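Local atomic coordinates of thioredoxin-like protein (Klebsiella pneumoniae subsp. pneumoniae MGH 78578, PDB entry 3TY1), a protein that is of unknown function but, as a member of the galactose mutarotase-like superfamily related to aldose 1-epimerases, probably binds carbohydrate. Residues K244-P252 with K302-T313; K284-L295 with Q344-L352. All coordinates share one frame; numbering follows the deposited sequence.

Overall arrangement
Both contacts belong to the beta supersandwich of this chain, their centres 21 Å apart and their nearest atoms about 8 Å apart without touching. Contact 2 lies deep in the fold, where strands 285-291 and 342-352 are neighbours in the ten-stranded antiparallel sheet. Contact 1 sits farther out, where the loop between strands 231-234 and 259-265 rests against the hairpin of strands 297-304 and 311-318, part of the mixed sheet that also holds strand 204-214. Along the chain the segments alternate: 244-252, 284-295, 302-313, 344-352. Strand 285-291 is followed directly by 297-304, so the chain crosses to the mixed sheet between the contacts and returns to the ten-stranded one in 342-352.

Contact 1: residues K244-P252 with K302-T313; sequences KTWQTYQGP and KNTDTVKQGYVT
Lys302 reaches out from strand 297-304 and plants its ammonium group among the carbonyls of the loop 244-252. The chain leaves with CG anti to the carbonyl carbon (chi1 -55°), runs straight, then bends at chi3 (84°), and this bend brings NZ to Trp246 O and Thr248 O. NZ donates to Trp246 O and to Thr248 O at 2.8 Å each, both times from above the carbonyl plane. The two acceptors belong to the type I turn from Thr245 to Thr248, so the lysine ties down the turn. NZ also stands over the face of Tyr249, 4.9 Å from the ring centroid, a cation-pi contact at the long end, while CE packs obliquely near CD1.

The Tyr249 ring slants across the Lys302 chain, and its OH donates to Thr313 OG1 at 2.7 Å, with OG1 at the ring edge. With OG1 opposite the backbone N (chi1 -174°), Thr313 presents it to that hydroxyl, and OG1 also bonds to Trp301 O.

Farther along, Tyr311 points its hydroxyl at the backbone. OH donates to Gln250 O at 2.6 Å, in the carbonyl plane and on a lone pair. The same ring is a floor for Pro252, whose CG lies 3.8 Å from the centroid, almost on the normal, in a CH-pi contact; the proline also touches Val307 CG2. A water joins Gln250 N to Thr304 OG1.

In the connection between the two strands, Asp305 OD1 and Thr306 OG1 bond to Tyr202 and Asp201 of the second subunit. Thr306 OG1 also accepts from Gln309 N, an ST motif that helps shape the connection. Altogether this is an irregular loop pinned by side-chain-to-backbone bonds over an antiparallel beta hairpin, at the end of two strands of the mixed sheet of the supersandwich.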
loop_
_atom_site.group_PDB
_atom_site.type_symbol
_atom_site.label_atom_id
_atom_site.label_comp_id
_atom_site.label_asym_id
_atom_site.label_seq_id
_atom_site.Cartn_x
_atom_site.Cartn_y
_atom_site.Cartn_z
ATOM N N LYS A 244 -40.813 14.020 1.321
ATOM C CA LYS A 244 -42.182 13.792 0.803
ATOM C C LYS A 244 -42.167 12.912 -0.475
ATOM O O LYS A 244 -43.073 12.103 -0.653
ATOM C CB LYS A 244 -42.946 15.106 0.577
ATOM N N THR A 245 -41.126 13.017 -1.317
ATOM C CA THR A 245 -41.062 12.222 -2.560
ATOM C C THR A 245 -40.028 11.085 -2.460
ATOM O O THR A 245 -39.393 10.697 -3.465
ATOM C CB THR A 245 -40.774 13.127 -3.801
ATOM O OG1 THR A 245 -39.491 13.754 -3.648
ATOM C CG2 THR A 245 -41.851 14.195 -3.964
ATOM N N TRP A 246 -39.883 10.520 -1.258
ATOM C CA TRP A 246 -38.920 9.431 -1.037
ATOM C C TRP A 246 -39.094 8.256 -1.973
ATOM O O TRP A 246 -38.109 7.647 -2.355
ATOM C CB TRP A 246 -38.914 8.944 0.425
ATOM C CG TRP A 246 -40.191 8.291 0.926
ATOM C CD1 TRP A 246 -41.269 8.916 1.514
ATOM C CD2 TRP A 246 -40.504 6.898 0.908
ATOM N NE1 TRP A 246 -42.230 8.005 1.832
ATOM C CE2 TRP A 246 -41.794 6.752 1.487
ATOM C CE3 TRP A 246 -39.840 5.751 0.428
ATOM C CZ2 TRP A 246 -42.433 5.508 1.609
ATOM C CZ3 TRP A 246 -40.466 4.505 0.568
ATOM C CH2 TRP A 246 -41.754 4.396 1.153
ATOM N N GLN A 247 -40.333 7.965 -2.376
ATOM C CA GLN A 247 -40.623 6.808 -3.210
ATOM C C GLN A 247 -40.243 6.982 -4.688
ATOM O O GLN A 247 -40.256 5.998 -5.403
ATOM C CB GLN A 247 -42.117 6.459 -3.169
ATOM C CG GLN A 247 -42.665 6.124 -1.773
ATOM C CD GLN A 247 -44.201 6.038 -1.705
ATOM O OE1 GLN A 247 -44.903 7.064 -1.619
ATOM N NE2 GLN A 247 -44.720 4.817 -1.694
ATOM N N THR A 248 -39.965 8.205 -5.145
ATOM C CA THR A 248 -39.821 8.492 -6.573
ATOM C C THR A 248 -38.454 9.088 -6.844
ATOM O O THR A 248 -37.959 9.906 -6.075
ATOM C CB THR A 248 -40.952 9.430 -7.055
ATOM O OG1 THR A 248 -42.219 8.804 -6.771
ATOM C CG2 THR A 248 -40.868 9.696 -8.550
ATOM N N TYR A 249 -37.835 8.653 -7.939
ATOM C CA TYR A 249 -36.514 9.147 -8.337
ATOM C C TYR A 249 -36.614 10.204 -9.434
ATOM O O TYR A 249 -37.461 10.116 -10.335
ATOM C CB TYR A 249 -35.620 7.986 -8.833
ATOM C CG TYR A 249 -35.237 6.964 -7.790
ATOM C CD1 TYR A 249 -34.118 7.145 -6.972
ATOM C CD2 TYR A 249 -35.963 5.792 -7.639
ATOM C CE1 TYR A 249 -33.770 6.220 -6.014
ATOM C CE2 TYR A 249 -35.579 4.814 -6.703
ATOM C CZ TYR A 249 -34.489 5.038 -5.891
ATOM O OH TYR A 249 -34.118 4.093 -4.967
ATOM N N GLN A 250 -35.725 11.194 -9.353
ATOM C CA GLN A 250 -35.510 12.174 -10.409
ATOM C C GLN A 250 -34.598 11.567 -11.493
ATOM O O GLN A 250 -33.946 10.547 -11.282
ATOM C CB GLN A 250 -34.812 13.422 -9.848
ATOM C CG GLN A 250 -35.618 14.197 -8.793
ATOM C CD GLN A 250 -34.869 15.411 -8.222
ATOM O OE1 GLN A 250 -33.940 15.947 -8.828
ATOM N NE2 GLN A 250 -35.281 15.842 -7.052
ATOM N N GLY A 251 -34.565 12.234 -12.649
ATOM C CA GLY A 251 -33.631 11.921 -13.720
ATOM C C GLY A 251 -32.254 12.434 -13.271
ATOM O O GLY A 251 -32.139 13.038 -12.187
ATOM N N PRO A 252 -31.210 12.214 -14.098
ATOM C CA PRO A 252 -29.858 12.701 -13.759
ATOM C C PRO A 252 -29.847 14.213 -13.586
ATOM O O PRO A 252 -30.242 14.924 -14.497
ATOM C CB PRO A 252 -29.021 12.272 -14.962
ATOM C CG PRO A 252 -29.776 11.100 -15.552
ATOM C CD PRO A 252 -31.213 11.399 -15.332
ATOM N N LYS A 302 -30.007 8.022 -2.500
ATOM C CA LYS A 302 -30.531 8.515 -3.774
ATOM C C LYS A 302 -29.461 9.434 -4.348
ATOM O O LYS A 302 -29.378 10.595 -3.995
ATOM C CB LYS A 302 -31.841 9.272 -3.601
ATOM C CG LYS A 302 -32.900 8.453 -2.869
ATOM C CD LYS A 302 -34.251 9.213 -2.777
ATOM C CE LYS A 302 -35.102 9.052 -4.015
ATOM N NZ LYS A 302 -36.536 9.475 -3.754
ATOM N N ASN A 303 -28.649 8.889 -5.235
ATOM C CA ASN A 303 -27.516 9.625 -5.813
ATOM C C ASN A 303 -27.857 9.920 -7.264
ATOM O O ASN A 303 -27.202 9.409 -8.183
ATOM C CB ASN A 303 -26.224 8.807 -5.628
ATOM C CG ASN A 303 -24.954 9.657 -5.761
ATOM O OD1 ASN A 303 -24.372 10.045 -4.769
ATOM N ND2 ASN A 303 -24.556 9.979 -6.994
ATOM N N THR A 304 -28.884 10.757 -7.455
ATOM C CA THR A 304 -29.406 11.045 -8.793
ATOM C C THR A 304 -28.733 12.278 -9.403
ATOM O O THR A 304 -29.393 13.204 -9.875
ATOM C CB THR A 304 -30.931 11.135 -8.784
ATOM O OG1 THR A 304 -31.328 12.054 -7.759
ATOM C CG2 THR A 304 -31.504 9.738 -8.510
ATOM N N ASP A 305 -27.395 12.242 -9.442
ATOM C CA ASP A 305 -26.597 13.315 -10.020
ATOM C C ASP A 305 -26.421 12.992 -11.536
ATOM O O ASP A 305 -27.206 12.216 -12.115
ATOM C CB ASP A 305 -25.255 13.472 -9.241
ATOM C CG ASP A 305 -24.657 14.893 -9.341
ATOM O OD1 ASP A 305 -24.054 15.195 -10.363
ATOM O OD2 ASP A 305 -24.807 15.719 -8.416
ATOM N N THR A 306 -25.405 13.558 -12.190
ATOM C CA THR A 306 -25.238 13.359 -13.620
ATOM C C THR A 306 -24.753 11.921 -13.845
ATOM O O THR A 306 -24.218 11.242 -12.927
ATOM C CB THR A 306 -24.221 14.357 -14.271
ATOM O OG1 THR A 306 -22.886 13.921 -13.983
ATOM C CG2 THR A 306 -24.419 15.811 -13.819
ATOM N N VAL A 307 -24.916 11.432 -15.074
ATOM C CA VAL A 307 -24.506 10.076 -15.382
ATOM C C VAL A 307 -22.993 9.893 -15.185
ATOM O O VAL A 307 -22.553 8.896 -14.629
ATOM C CB VAL A 307 -24.992 9.587 -16.768
ATOM C CG1 VAL A 307 -24.445 8.191 -17.039
ATOM C CG2 VAL A 307 -26.585 9.541 -16.855
ATOM N N LYS A 308 -22.199 10.891 -15.541
ATOM C CA LYS A 308 -20.741 10.779 -15.314
ATOM C C LYS A 308 -20.373 10.897 -13.840
ATOM O O LYS A 308 -19.481 10.170 -13.361
ATOM C CB LYS A 308 -19.948 11.784 -16.170
ATOM C CG LYS A 308 -19.986 11.434 -17.657
ATOM C CD LYS A 308 -19.128 12.350 -18.540
ATOM C CE LYS A 308 -19.374 12.002 -20.036
ATOM N NZ LYS A 308 -19.023 13.083 -21.016
ATOM N N GLN A 309 -21.044 11.783 -13.115
ATOM C CA GLN A 309 -20.759 11.939 -11.685
ATOM C C GLN A 309 -21.174 10.716 -10.889
ATOM O O GLN A 309 -20.501 10.339 -9.954
ATOM C CB GLN A 309 -21.439 13.159 -11.109
ATOM C CG GLN A 309 -21.114 13.464 -9.642
ATOM C CD GLN A 309 -19.725 14.117 -9.431
ATOM O OE1 GLN A 309 -18.936 14.253 -10.364
ATOM N NE2 GLN A 309 -19.442 14.499 -8.190
ATOM N N GLY A 310 -22.306 10.110 -11.268
ATOM C CA GLY A 310 -22.881 8.962 -10.555
ATOM C C GLY A 310 -24.389 9.108 -10.527
ATOM O O GLY A 310 -24.916 10.040 -9.917
ATOM N N TYR A 311 -25.061 8.273 -11.319
ATOM C CA TYR A 311 -26.537 8.212 -11.335
ATOM C C TYR A 311 -26.863 6.808 -10.837
ATOM O O TYR A 311 -26.795 5.829 -11.581
ATOM C CB TYR A 311 -27.091 8.488 -12.727
ATOM C CG TYR A 311 -28.616 8.554 -12.756
ATOM C CD1 TYR A 311 -29.291 9.556 -12.065
ATOM C CD2 TYR A 311 -29.360 7.586 -13.415
ATOM C CE1 TYR A 311 -30.696 9.636 -12.078
ATOM C CE2 TYR A 311 -30.790 7.646 -13.450
ATOM C CZ TYR A 311 -31.447 8.666 -12.755
ATOM O OH TYR A 311 -32.818 8.743 -12.731
ATOM N N VAL A 312 -27.144 6.714 -9.543
ATOM C CA VAL A 312 -27.245 5.440 -8.893
ATOM C C VAL A 312 -28.037 5.558 -7.590
ATOM O O VAL A 312 -28.109 6.633 -6.981
ATOM C CB VAL A 312 -25.780 4.891 -8.606
ATOM C CG1 VAL A 312 -24.973 5.900 -7.814
ATOM C CG2 VAL A 312 -25.787 3.512 -7.953
ATOM N N THR A 313 -28.656 4.453 -7.193
ATOM C CA THR A 313 -29.298 4.382 -5.902
ATOM C C THR A 313 -28.789 3.180 -5.141
ATOM O O THR A 313 -28.523 2.102 -5.705
ATOM C CB THR A 313 -30.874 4.336 -6.014
ATOM O OG1 THR A 313 -31.462 4.406 -4.694
ATOM C CG2 THR A 313 -31.334 3.074 -6.702
HETATM O O HOH W 1 -34.013 11.324 -6.765
#

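Contact 2: residues K284-L295 with Q344-L352; sequences KGASIQFDTRQL and QFDLTYTLL. With SO4 (sulfate ion), chain K.
The Tyr349 ring has Ile288 over one face: CG2 lies 4.2 Å from the centroid, offset toward the rim, and CG1 and CD1 reach CE2. Phe190 meets the same ring nearly parallel, and the hydroxyl bonds to Ser212. At the edge of the Phe345 ring lies Gln294 O, while Leu295 CD2 approaches CD1 obliquely. The Arg293 guanidinium carries sulfate O1 over one face and the Asp291 carboxylate at its edge; NE and NH2 each take one carboxylate oxygen side-on, through the syn lone pairs, in a salt bridge. Asp291 OD1 uses its anti lone pair for Arg293 N, forming an Asx turn.

Strands 285-291 and 342-352 run antiparallel as neighbours in the long sheet of the supersandwich, with paired bonds at Gly285-Leu352, Ser287-Thr350 and Gln289-Thr348. Ile288, Leu347 and Tyr349 pack on one face of the sheet; on the other, a water links Ser287 OG, Thr348 O and Thr350 OG1.

Past the end of strand 285-291, the Gln294 side chain binds the neighbouring strand. With CG anti to the carbonyl carbon (chi1 -56°) and the chain extended beyond, its amide is carried to Asp346, where OE1 accepts from Asp346 N at 2.9 Å and NE2 donates to Asp346 OD2 at 2.9 Å, from above the carboxylate plane. NE2 also donates to sulfate O4 at 3.0 Å. Asp346 OD1 is held by His193 of the adjacent strand.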
loop_
_atom_site.group_PDB
_atom_site.type_symbol
_atom_site.label_atom_id
_atom_site.label_comp_id
_atom_site.label_asym_id
_atom_site.label_seq_id
_atom_site.Cartn_x
_atom_site.Cartn_y
_atom_site.Cartn_z
ATOM N N LYS A 284 -39.163 -3.374 -15.299
ATOM C CA LYS A 284 -37.825 -3.749 -14.914
ATOM C C LYS A 284 -37.619 -3.362 -13.466
ATOM O O LYS A 284 -38.138 -2.362 -13.015
ATOM C CB LYS A 284 -36.763 -3.026 -15.733
ATOM C CG LYS A 284 -36.661 -3.500 -17.153
ATOM C CD LYS A 284 -35.515 -2.780 -17.852
ATOM C CE LYS A 284 -35.299 -3.300 -19.264
ATOM N NZ LYS A 284 -36.443 -3.034 -20.180
ATOM N N GLY A 285 -36.819 -4.136 -12.755
ATOM C CA GLY A 285 -36.455 -3.775 -11.401
ATOM C C GLY A 285 -35.516 -4.724 -10.736
ATOM O O GLY A 285 -35.032 -5.667 -11.354
ATOM N N ALA A 286 -35.256 -4.467 -9.458
ATOM C CA ALA A 286 -34.436 -5.367 -8.649
ATOM C C ALA A 286 -34.976 -5.324 -7.271
ATOM O O ALA A 286 -35.290 -4.238 -6.766
ATOM C CB ALA A 286 -32.947 -4.963 -8.640
ATOM N N SER A 287 -35.064 -6.495 -6.651
ATOM C CA SER A 287 -35.566 -6.613 -5.276
ATOM C C SER A 287 -34.533 -7.301 -4.414
ATOM O O SER A 287 -33.737 -8.132 -4.909
ATOM C CB SER A 287 -36.874 -7.415 -5.239
ATOM O OG SER A 287 -36.685 -8.746 -5.625
ATOM N N ILE A 288 -34.523 -6.912 -3.153
ATOM C CA ILE A 288 -33.654 -7.488 -2.158
ATOM C C ILE A 288 -34.517 -7.943 -1.016
ATOM O O ILE A 288 -35.273 -7.142 -0.426
ATOM C CB ILE A 288 -32.578 -6.479 -1.604
ATOM C CG1 ILE A 288 -31.806 -5.808 -2.725
ATOM C CG2 ILE A 288 -31.568 -7.156 -0.680
ATOM C CD1 ILE A 288 -30.840 -4.694 -2.233
ATOM N N GLN A 289 -34.423 -9.220 -0.700
ATOM C CA GLN A 289 -35.037 -9.773 0.491
ATOM C C GLN A 289 -33.993 -9.882 1.564
ATOM O O GLN A 289 -32.906 -10.366 1.306
ATOM C CB GLN A 289 -35.625 -11.161 0.237
ATOM C CG GLN A 289 -36.175 -11.894 1.494
ATOM C CD GLN A 289 -36.656 -13.321 1.194
ATOM O OE1 GLN A 289 -36.820 -13.698 0.037
ATOM N NE2 GLN A 289 -36.823 -14.115 2.233
ATOM N N PHE A 290 -34.339 -9.485 2.783
ATOM C CA PHE A 290 -33.429 -9.625 3.924
ATOM C C PHE A 290 -34.210 -9.895 5.189
ATOM O O PHE A 290 -35.433 -9.751 5.214
ATOM C CB PHE A 290 -32.441 -8.439 4.063
ATOM C CG PHE A 290 -33.067 -7.109 4.345
ATOM C CD1 PHE A 290 -33.582 -6.346 3.318
ATOM C CD2 PHE A 290 -33.134 -6.611 5.650
ATOM C CE1 PHE A 290 -34.186 -5.108 3.567
ATOM C CE2 PHE A 290 -33.699 -5.357 5.902
ATOM C CZ PHE A 290 -34.212 -4.607 4.855
ATOM N N ASP A 291 -33.491 -10.363 6.194
ATOM C CA ASP A 291 -34.015 -10.788 7.480
ATOM C C ASP A 291 -33.776 -9.665 8.499
ATOM O O ASP A 291 -32.611 -9.355 8.828
ATOM C CB ASP A 291 -33.272 -12.069 7.884
ATOM C CG ASP A 291 -33.861 -12.760 9.108
ATOM O OD1 ASP A 291 -34.055 -12.120 10.180
ATOM O OD2 ASP A 291 -34.158 -13.972 8.997
ATOM N N THR A 292 -34.860 -9.088 9.036
ATOM C CA THR A 292 -34.734 -7.953 9.961
ATOM C C THR A 292 -34.172 -8.291 11.361
ATOM O O THR A 292 -33.872 -7.387 12.130
ATOM C CB THR A 292 -36.052 -7.165 10.107
ATOM O OG1 THR A 292 -37.058 -8.050 10.563
ATOM C CG2 THR A 292 -36.485 -6.544 8.753
ATOM N N ARG A 293 -34.001 -9.567 11.682
ATOM C CA ARG A 293 -33.242 -9.955 12.885
ATOM C C ARG A 293 -31.739 -9.843 12.692
ATOM O O ARG A 293 -31.001 -9.665 13.648
ATOM C CB ARG A 293 -33.540 -11.392 13.276
ATOM C CG ARG A 293 -34.975 -11.621 13.688
ATOM C CD ARG A 293 -35.274 -13.100 13.779
ATOM N NE ARG A 293 -35.127 -13.746 12.479
ATOM C CZ ARG A 293 -35.285 -15.057 12.267
ATOM N NH1 ARG A 293 -35.625 -15.878 13.257
ATOM N NH2 ARG A 293 -35.127 -15.548 11.052
ATOM N N GLN A 294 -31.290 -9.979 11.441
ATOM C CA GLN A 294 -29.893 -9.912 11.080
ATOM C C GLN A 294 -29.499 -8.495 10.658
ATOM O O GLN A 294 -28.426 -8.027 11.008
ATOM C CB GLN A 294 -29.629 -10.859 9.887
ATOM C CG GLN A 294 -30.042 -12.332 10.132
ATOM C CD GLN A 294 -29.919 -13.219 8.885
ATOM O OE1 GLN A 294 -29.852 -12.741 7.751
ATOM N NE2 GLN A 294 -29.884 -14.518 9.104
ATOM N N LEU A 295 -30.374 -7.849 9.893
ATOM C CA LEU A 295 -30.138 -6.527 9.317
ATOM C C LEU A 295 -31.386 -5.676 9.666
ATOM O O LEU A 295 -32.301 -5.519 8.860
ATOM C CB LEU A 295 -29.858 -6.648 7.806
ATOM C CG LEU A 295 -28.630 -7.442 7.387
ATOM C CD1 LEU A 295 -28.634 -7.684 5.855
ATOM C CD2 LEU A 295 -27.269 -6.761 7.829
ATOM N N GLN A 344 -25.312 -14.714 10.991
ATOM C CA GLN A 344 -25.663 -15.042 9.608
ATOM C C GLN A 344 -26.305 -13.869 8.904
ATOM O O GLN A 344 -26.963 -13.045 9.525
ATOM C CB GLN A 344 -26.620 -16.256 9.564
ATOM C CG GLN A 344 -26.036 -17.566 10.116
ATOM C CD GLN A 344 -25.984 -17.640 11.648
ATOM O OE1 GLN A 344 -26.742 -16.948 12.342
ATOM N NE2 GLN A 344 -25.072 -18.475 12.180
ATOM N N PHE A 345 -26.102 -13.803 7.585
ATOM C CA PHE A 345 -26.676 -12.779 6.715
ATOM C C PHE A 345 -27.196 -13.486 5.451
ATOM O O PHE A 345 -26.415 -13.944 4.613
ATOM C CB PHE A 345 -25.626 -11.684 6.426
ATOM C CG PHE A 345 -25.070 -11.080 7.698
ATOM C CD1 PHE A 345 -25.783 -10.121 8.395
ATOM C CD2 PHE A 345 -23.871 -11.539 8.235
ATOM C CE1 PHE A 345 -25.311 -9.610 9.613
ATOM C CE2 PHE A 345 -23.374 -11.019 9.444
ATOM C CZ PHE A 345 -24.103 -10.059 10.130
ATOM N N ASP A 346 -28.523 -13.591 5.360
ATOM C CA ASP A 346 -29.233 -14.282 4.277
ATOM C C ASP A 346 -30.004 -13.222 3.474
ATOM O O ASP A 346 -30.871 -12.527 4.035
ATOM C CB ASP A 346 -30.196 -15.306 4.872
ATOM C CG ASP A 346 -29.504 -16.295 5.761
ATOM O OD1 ASP A 346 -28.511 -16.924 5.306
ATOM O OD2 ASP A 346 -29.945 -16.427 6.941
ATOM N N LEU A 347 -29.629 -13.053 2.206
ATOM C CA LEU A 347 -30.266 -12.088 1.312
ATOM C C LEU A 347 -30.562 -12.732 -0.025
ATOM O O LEU A 347 -29.780 -13.553 -0.501
ATOM C CB LEU A 347 -29.400 -10.832 1.097
ATOM C CG LEU A 347 -29.028 -9.962 2.302
ATOM C CD1 LEU A 347 -27.756 -10.494 2.945
ATOM C CD2 LEU A 347 -28.846 -8.505 1.838
ATOM N N THR A 348 -31.689 -12.374 -0.623
ATOM C CA THR A 348 -32.007 -12.818 -1.990
ATOM C C THR A 348 -32.213 -11.591 -2.865
ATOM O O THR A 348 -33.015 -10.711 -2.538
ATOM C CB THR A 348 -33.263 -13.715 -2.013
ATOM O OG1 THR A 348 -33.050 -14.808 -1.117
ATOM C CG2 THR A 348 -33.493 -14.253 -3.390
ATOM N N TYR A 349 -31.483 -11.547 -3.959
ATOM C CA TYR A 349 -31.528 -10.492 -4.971
ATOM C C TYR A 349 -32.189 -11.042 -6.226
ATOM O O TYR A 349 -31.809 -12.128 -6.725
ATOM C CB TYR A 349 -30.106 -10.066 -5.328
ATOM C CG TYR A 349 -29.359 -9.338 -4.259
ATOM C CD1 TYR A 349 -28.839 -10.008 -3.130
ATOM C CD2 TYR A 349 -29.171 -7.965 -4.346
ATOM C CE1 TYR A 349 -28.150 -9.306 -2.123
ATOM C CE2 TYR A 349 -28.476 -7.251 -3.349
ATOM C CZ TYR A 349 -27.979 -7.938 -2.240
ATOM O OH TYR A 349 -27.296 -7.225 -1.278
ATOM N N THR A 350 -33.219 -10.347 -6.710
ATOM C CA THR A 350 -33.946 -10.813 -7.856
ATOM C C THR A 350 -33.963 -9.724 -8.920
ATOM O O THR A 350 -34.348 -8.569 -8.654
ATOM C CB THR A 350 -35.393 -11.199 -7.508
ATOM O OG1 THR A 350 -35.410 -12.101 -6.387
ATOM C CG2 THR A 350 -36.101 -11.840 -8.723
ATOM N N LEU A 351 -33.603 -10.108 -10.129
ATOM C CA LEU A 351 -33.677 -9.224 -11.279
ATOM C C LEU A 351 -35.087 -9.414 -11.887
ATOM O O LEU A 351 -35.443 -10.474 -12.441
ATOM C CB LEU A 351 -32.554 -9.536 -12.279
ATOM C CG LEU A 351 -32.335 -8.453 -13.367
ATOM C CD1 LEU A 351 -31.988 -7.130 -12.690
ATOM C CD2 LEU A 351 -31.246 -8.840 -14.354
ATOM N N LEU A 352 -35.893 -8.369 -11.748
ATOM C CA LEU A 352 -37.283 -8.356 -12.177
ATOM C C LEU A 352 -37.282 -7.871 -13.621
ATOM O O LEU A 352 -36.730 -6.794 -13.939
ATOM C CB LEU A 352 -38.082 -7.425 -11.250
ATOM C CG LEU A 352 -37.918 -7.588 -9.708
ATOM C CD1 LEU A 352 -38.583 -6.434 -8.978
ATOM C CD2 LEU A 352 -38.436 -8.944 -9.203
HETATM S S SO4 K . -30.801 -15.831 12.628
HETATM O O1 SO4 K . -31.569 -14.581 12.781
HETATM O O2 SO4 K . -30.416 -16.328 13.965
HETATM O O3 SO4 K . -31.637 -16.854 11.954
HETATM O O4 SO4 K . -29.552 -15.623 11.856
HETATM O O HOH W 2 -35.491 -10.805 -4.050
HETATM O O HOH W 3 -30.729 -10.614 5.953
HETATM O O HOH W 4 -32.794 -15.922 7.440
#